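Local coordinates for protein myosin-I heavy chain (Dictyostelium discoideum, PDB 5EJR) that is the C-terminal MyTH4-FERM tail region of an actin-based class VII motor myosin that takes part in the early steps of phagocytosis and in adhesion, at residues 89-94 with 281-286; 96-101 with 135-140. All blocks are in the same frame, centred on the assembly; numbering follows the deposited sequence.

Contact 1: residues 89-94 with 281-286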
loop_
_atom_site.group_PDB
_atom_site.type_symbol
_atom_site.label_atom_id
_atom_site.label_comp_id
_atom_site.label_asym_id
_atom_site.label_seq_id
_atom_site.Cartn_x
_atom_site.Cartn_y
_atom_site.Cartn_z
ATOM N N VAL A 89 -9.181 -13.828 -7.457
ATOM C CA VAL A 89 -8.787 -15.169 -7.925
ATOM C C VAL A 89 -7.294 -15.217 -8.250
ATOM O O VAL A 89 -6.595 -16.092 -7.739
ATOM C CB VAL A 89 -9.701 -15.678 -9.077
ATOM C CG1 VAL A 89 -9.092 -16.887 -9.786
ATOM C CG2 VAL A 89 -11.090 -16.017 -8.554
ATOM N N ILE A 90 -6.791 -14.261 -9.053
ATOM C CA ILE A 90 -5.366 -14.212 -9.393
ATOM C C ILE A 90 -4.503 -13.891 -8.144
ATOM O O ILE A 90 -3.403 -14.416 -8.044
ATOM C CB ILE A 90 -5.076 -13.284 -10.609
ATOM C CG1 ILE A 90 -3.631 -13.478 -11.138
ATOM C CG2 ILE A 90 -5.406 -11.816 -10.315
ATOM C CD1 ILE A 90 -3.384 -12.926 -12.599
ATOM N N GLN A 91 -5.006 -13.076 -7.186
ATOM C CA GLN A 91 -4.270 -12.802 -5.940
ATOM C C GLN A 91 -4.029 -14.117 -5.159
ATOM O O GLN A 91 -2.927 -14.331 -4.662
ATOM C CB GLN A 91 -5.020 -11.791 -5.074
ATOM C CG GLN A 91 -4.715 -10.350 -5.475
ATOM C CD GLN A 91 -5.811 -9.418 -5.047
ATOM O OE1 GLN A 91 -6.405 -9.552 -3.974
ATOM N NE2 GLN A 91 -6.132 -8.469 -5.896
ATOM N N SER A 92 -5.043 -15.020 -5.137
ATOM C CA SER A 92 -4.977 -16.355 -4.517
ATOM C C SER A 92 -3.877 -17.198 -5.170
ATOM O O SER A 92 -3.036 -17.751 -4.457
ATOM C CB SER A 92 -6.326 -17.061 -4.623
ATOM O OG SER A 92 -6.273 -18.349 -4.035
ATOM N N ILE A 93 -3.838 -17.224 -6.536
ATOM C CA ILE A 93 -2.858 -17.961 -7.333
ATOM C C ILE A 93 -1.457 -17.490 -7.049
ATOM O O ILE A 93 -0.574 -18.320 -6.848
ATOM C CB ILE A 93 -3.179 -17.914 -8.860
ATOM C CG1 ILE A 93 -4.563 -18.528 -9.168
ATOM C CG2 ILE A 93 -2.073 -18.596 -9.703
ATOM C CD1 ILE A 93 -5.140 -18.164 -10.537
ATOM N N ILE A 94 -1.235 -16.166 -7.060
ATOM C CA ILE A 94 0.106 -15.641 -6.831
ATOM C C ILE A 94 0.503 -15.859 -5.366
ATOM O O ILE A 94 1.651 -16.231 -5.114
ATOM C CB ILE A 94 0.271 -14.190 -7.363
ATOM C CG1 ILE A 94 0.528 -14.230 -8.901
ATOM C CG2 ILE A 94 1.399 -13.426 -6.658
ATOM C CD1 ILE A 94 -0.118 -13.173 -9.610
ATOM N N TRP A 281 -6.043 -3.468 -0.097
ATOM C CA TRP A 281 -7.292 -2.725 0.050
ATOM C C TRP A 281 -8.469 -3.535 -0.488
ATOM O O TRP A 281 -9.570 -3.443 0.055
ATOM C CB TRP A 281 -7.217 -1.392 -0.681
ATOM C CG TRP A 281 -6.383 -0.317 -0.036
ATOM C CD1 TRP A 281 -5.695 -0.386 1.143
ATOM C CD2 TRP A 281 -6.157 0.996 -0.558
ATOM N NE1 TRP A 281 -5.078 0.818 1.399
ATOM C CE2 TRP A 281 -5.333 1.680 0.365
ATOM C CE3 TRP A 281 -6.614 1.683 -1.695
ATOM C CZ2 TRP A 281 -4.952 3.010 0.181
ATOM C CZ3 TRP A 281 -6.226 2.999 -1.878
ATOM C CH2 TRP A 281 -5.400 3.646 -0.950
ATOM N N GLU A 282 -8.233 -4.327 -1.564
ATOM C CA GLU A 282 -9.247 -5.195 -2.162
ATOM C C GLU A 282 -9.597 -6.333 -1.209
ATOM O O GLU A 282 -10.748 -6.755 -1.158
ATOM C CB GLU A 282 -8.735 -5.798 -3.474
ATOM C CG GLU A 282 -8.642 -4.815 -4.618
ATOM C CD GLU A 282 -8.758 -5.490 -5.965
ATOM O OE1 GLU A 282 -8.156 -6.572 -6.147
ATOM O OE2 GLU A 282 -9.483 -4.949 -6.829
ATOM N N GLN A 283 -8.588 -6.826 -0.470
ATOM C CA GLN A 283 -8.668 -7.919 0.502
ATOM C C GLN A 283 -9.318 -7.492 1.824
ATOM O O GLN A 283 -9.739 -8.355 2.595
ATOM C CB GLN A 283 -7.264 -8.486 0.773
ATOM C CG GLN A 283 -6.550 -9.038 -0.454
ATOM C CD GLN A 283 -6.231 -10.500 -0.323
ATOM O OE1 GLN A 283 -5.312 -10.889 0.405
ATOM N NE2 GLN A 283 -7.000 -11.346 -1.002
ATOM N N SER A 284 -9.386 -6.172 2.091
ATOM C CA SER A 284 -9.970 -5.605 3.309
ATOM C C SER A 284 -11.473 -5.832 3.381
ATOM O O SER A 284 -12.189 -5.609 2.400
ATOM C CB SER A 284 -9.669 -4.111 3.402
ATOM O OG SER A 284 -10.320 -3.504 4.508
ATOM N N GLU A 285 -11.947 -6.250 4.566
ATOM C CA GLU A 285 -13.365 -6.489 4.831
ATOM C C GLU A 285 -14.050 -5.208 5.344
ATOM O O GLU A 285 -15.263 -5.208 5.581
ATOM C CB GLU A 285 -13.539 -7.672 5.805
ATOM C CG GLU A 285 -14.826 -8.462 5.607
ATOM C CD GLU A 285 -14.948 -9.214 4.295
ATOM O OE1 GLU A 285 -15.599 -8.688 3.363
ATOM O OE2 GLU A 285 -14.393 -10.333 4.200
ATOM N N GLU A 286 -13.275 -4.105 5.478
ATOM C CA GLU A 286 -13.790 -2.807 5.925
ATOM C C GLU A 286 -14.762 -2.238 4.911
ATOM O O GLU A 286 -14.562 -2.393 3.704
ATOM C CB GLU A 286 -12.657 -1.787 6.198
ATOM C CG GLU A 286 -11.822 -2.079 7.435
ATOM C CD GLU A 286 -12.466 -1.914 8.803
ATOM O OE1 GLU A 286 -13.543 -1.281 8.901
ATOM O OE2 GLU A 286 -11.867 -2.401 9.790
#
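Gln91, on helix 86-99, meets Glu282 and Gln283 of segment 281-286, on helix 274-283, and the contact is polar and small, with 126 Å² buried on both sides together. The hydrogen bond is the one from Gln91 NE2 to Glu282 OE1, 2.8 Å long with an N-H...O angle of 152°. Its acceptor lies almost in the amide plane of Gln91, and the N-H reaches OE1 nearly along the C-O axis of the carboxylate, whose plane is turned 46° from that of the amide. Both side chains are extended beyond CG and cross at about a right angle, and it is their terminal groups that meet; the backbones stay well apart, with 9.2 Å between Gln91 CA and Gln283 CA. The bond belongs to a wider polar cluster: Gln91 NE2 also donates to Pro192 O, while Glu282 takes Ser87 OG at OE1 and Ala194 N at OE2. With an alanine at Gln91 the amide is gone, which is likely to leave Pro192 O without this donor and Glu282 OE1 with one fewer.

The approach of Gln283 is looser. Bent at chi2 (-119°), it slides past Gln91 in the opposite direction, bringing its CG to 3.6 Å from Gln91 OE1. Gln283 NE2 lies 3.5 Å from that same OE1; the two amide planes are almost perpendicular, and this pair is not a hydrogen bond.

Helix 86-99 belongs to the MyTH4 domain and helix 274-283 to the ubiquitin-like first lobe of the FERM domain, making this a polar interdomain contact within the MyTH4-FERM supramodule of myosin tails.

Contact 2: residues 96-101 with 135-140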
loop_
_atom_site.group_PDB
_atom_site.type_symbol
_atom_site.label_atom_id
_atom_site.label_comp_id
_atom_site.label_asym_id
_atom_site.label_seq_id
_atom_site.Cartn_x
_atom_site.Cartn_y
_atom_site.Cartn_z
ATOM N N ARG A 96 -0.445 -18.400 -3.475
ATOM C CA ARG A 96 -0.073 -19.818 -3.440
ATOM C C ARG A 96 1.354 -20.008 -3.960
ATOM O O ARG A 96 2.135 -20.718 -3.335
ATOM C CB ARG A 96 -1.097 -20.666 -4.218
ATOM C CG ARG A 96 -0.888 -22.188 -4.126
ATOM C CD ARG A 96 -1.984 -22.968 -4.821
ATOM N NE ARG A 96 -3.316 -22.746 -4.244
ATOM C CZ ARG A 96 -4.249 -21.957 -4.771
ATOM N NH1 ARG A 96 -4.005 -21.283 -5.893
ATOM N NH2 ARG A 96 -5.423 -21.817 -4.172
ATOM N N GLY A 97 1.701 -19.326 -5.055
ATOM C CA GLY A 97 3.046 -19.390 -5.620
ATOM C C GLY A 97 4.128 -18.804 -4.741
ATOM O O GLY A 97 5.221 -19.370 -4.653
ATOM N N ILE A 98 3.837 -17.648 -4.098
ATOM C CA ILE A 98 4.749 -16.954 -3.162
ATOM C C ILE A 98 5.118 -17.876 -1.972
ATOM O O ILE A 98 6.306 -18.126 -1.743
ATOM C CB ILE A 98 4.138 -15.587 -2.666
ATOM C CG1 ILE A 98 4.225 -14.490 -3.755
ATOM C CG2 ILE A 98 4.788 -15.105 -1.358
ATOM C CD1 ILE A 98 3.370 -13.248 -3.492
ATOM N N GLU A 99 4.095 -18.384 -1.242
ATOM C CA GLU A 99 4.297 -19.187 -0.039
ATOM C C GLU A 99 4.608 -20.675 -0.301
ATOM O O GLU A 99 5.319 -21.282 0.507
ATOM C CB GLU A 99 3.143 -19.022 0.965
ATOM C CG GLU A 99 1.762 -19.424 0.478
ATOM C CD GLU A 99 0.655 -18.429 0.780
ATOM O OE1 GLU A 99 0.935 -17.206 0.791
ATOM O OE2 GLU A 99 -0.508 -18.868 0.933
ATOM N N ASN A 100 4.112 -21.255 -1.408
ATOM C CA ASN A 100 4.423 -22.648 -1.737
ATOM C C ASN A 100 5.408 -22.638 -2.889
ATOM O O ASN A 100 5.052 -22.716 -4.066
ATOM C CB ASN A 100 3.172 -23.468 -2.011
ATOM C CG ASN A 100 2.200 -23.430 -0.870
ATOM O OD1 ASN A 100 2.355 -24.143 0.129
ATOM N ND2 ASN A 100 1.198 -22.565 -0.982
ATOM N N HIS A 101 6.652 -22.419 -2.518
ATOM C CA HIS A 101 7.839 -22.299 -3.346
ATOM C C HIS A 101 8.044 -23.448 -4.367
ATOM O O HIS A 101 8.475 -23.208 -5.505
ATOM C CB HIS A 101 9.023 -22.161 -2.386
ATOM C CG HIS A 101 10.339 -22.595 -2.919
ATOM N ND1 HIS A 101 11.174 -21.707 -3.580
ATOM C CD2 HIS A 101 10.959 -23.796 -2.816
ATOM C CE1 HIS A 101 12.251 -22.406 -3.906
ATOM N NE2 HIS A 101 12.167 -23.672 -3.464
ATOM N N SER A 135 5.446 -13.797 -13.650
ATOM C CA SER A 135 6.819 -13.379 -13.975
ATOM C C SER A 135 7.274 -12.095 -13.251
ATOM O O SER A 135 8.469 -11.926 -13.042
ATOM C CB SER A 135 7.018 -13.252 -15.483
ATOM O OG SER A 135 6.332 -12.120 -15.991
ATOM N N ILE A 136 6.336 -11.211 -12.869
ATOM C CA ILE A 136 6.703 -10.003 -12.120
ATOM C C ILE A 136 6.951 -10.327 -10.626
ATOM O O ILE A 136 7.708 -9.606 -9.972
ATOM C CB ILE A 136 5.733 -8.801 -12.321
ATOM C CG1 ILE A 136 4.277 -9.167 -12.023
ATOM C CG2 ILE A 136 5.895 -8.186 -13.721
ATOM C CD1 ILE A 136 3.329 -7.982 -11.792
ATOM N N THR A 137 6.368 -11.448 -10.118
ATOM C CA THR A 137 6.455 -11.868 -8.711
ATOM C C THR A 137 7.627 -12.821 -8.398
ATOM O O THR A 137 8.499 -12.484 -7.600
ATOM C CB THR A 137 5.114 -12.453 -8.267
ATOM O OG1 THR A 137 4.081 -11.692 -8.883
ATOM C CG2 THR A 137 4.929 -12.400 -6.744
ATOM N N PHE A 138 7.619 -14.019 -8.978
ATOM C CA PHE A 138 8.640 -15.029 -8.700
ATOM C C PHE A 138 9.097 -15.709 -9.974
ATOM O O PHE A 138 8.376 -15.765 -10.966
ATOM C CB PHE A 138 8.141 -16.064 -7.650
ATOM C CG PHE A 138 6.754 -16.598 -7.905
ATOM C CD1 PHE A 138 6.534 -17.590 -8.857
ATOM C CD2 PHE A 138 5.658 -16.064 -7.247
ATOM C CE1 PHE A 138 5.244 -18.043 -9.135
ATOM C CE2 PHE A 138 4.367 -16.522 -7.521
ATOM C CZ PHE A 138 4.170 -17.506 -8.468
ATOM N N SER A 139 10.315 -16.199 -9.935
ATOM C CA SER A 139 10.940 -16.876 -11.040
ATOM C C SER A 139 10.508 -18.349 -11.067
ATOM O O SER A 139 10.312 -18.937 -9.997
ATOM C CB SER A 139 12.452 -16.807 -10.851
ATOM O OG SER A 139 13.182 -17.565 -11.802
ATOM N N PRO A 140 10.430 -19.009 -12.255
ATOM C CA PRO A 140 10.281 -20.474 -12.233
ATOM C C PRO A 140 11.667 -21.023 -11.813
ATOM O O PRO A 140 12.628 -20.238 -11.744
ATOM C CB PRO A 140 9.958 -20.825 -13.689
ATOM C CG PRO A 140 10.536 -19.728 -14.497
ATOM C CD PRO A 140 10.667 -18.502 -13.628
#
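Phe138 places its ring carbon CG between the backbone N and the carbonyl carbon (chi1 47°), which turns the ring toward Gly97, while Thr137 sets CG2 opposite its own N and beside the carbonyl carbon, ready to meet Ile98. The ring reaches the backbone of helix 86-99: Phe138 CZ lies 3.6 Å from Gly97 CA, and Phe138 CE2 is equally close, 3.6 Å, to Ile98 N. Gly97 O stands over one ring face, offset toward the rim, whereas the approach of Ile98 N is oblique. Gly97 leaves room for the ring: a CB modelled there would lie 2.2 Å from Phe138 CZ, a clash, so a side chain would probably force the ring to shift.

Beside the ring, the methyl CG2 of Thr137 touches Ile98 CD1 at 3.7 Å, with the two side chains crossing at about a right angle. Ile98 CG1 adds an apolar contact with Phe138 CD2 at 4.1 Å. The hydroxyl of Thr137 is engaged separately, bonded to Phe133 O within its own helix. No hydrogen bond joins the two segments; 154 Å² is buried between them by packing alone.

Where helix 86-99 ends, Arg96 O accepts from both Asn100 N (2.8 Å) and Asn100 ND2 (3.1 Å), the side-chain donor lying in the carbonyl plane on a lone pair. Helix 104-113 joins the site through Arg104, which packs on Phe138 and bonds Gly97 O through NE. The ring of Phe138, in the loop that follows helix 121-137, thus packs against the backbone of helix 86-99 at Gly97, a mostly buried contact inside the helical MyTH4 domain.

How the contacts relate
Both contacts use helix 86-99: contact 1 takes its middle and contact 2 its C-terminal part, and their centres lie 16 Å apart. They touch through Ile94, whose O is 3.6 Å from Phe138 CE2 and whose CG2 is 3.7 Å from Thr137 CG2. Their sequence separations differ. Contact 2 bridges 33 intervening residues within the MyTH4 domain, whereas contact 1 bridges 186 and reaches the FERM domain; along the chain contact 2 falls within the span of contact 1. One is buried and apolar, the other partly buried and polar. The same helix therefore belongs to the MyTH4 core and to the interdomain boundary.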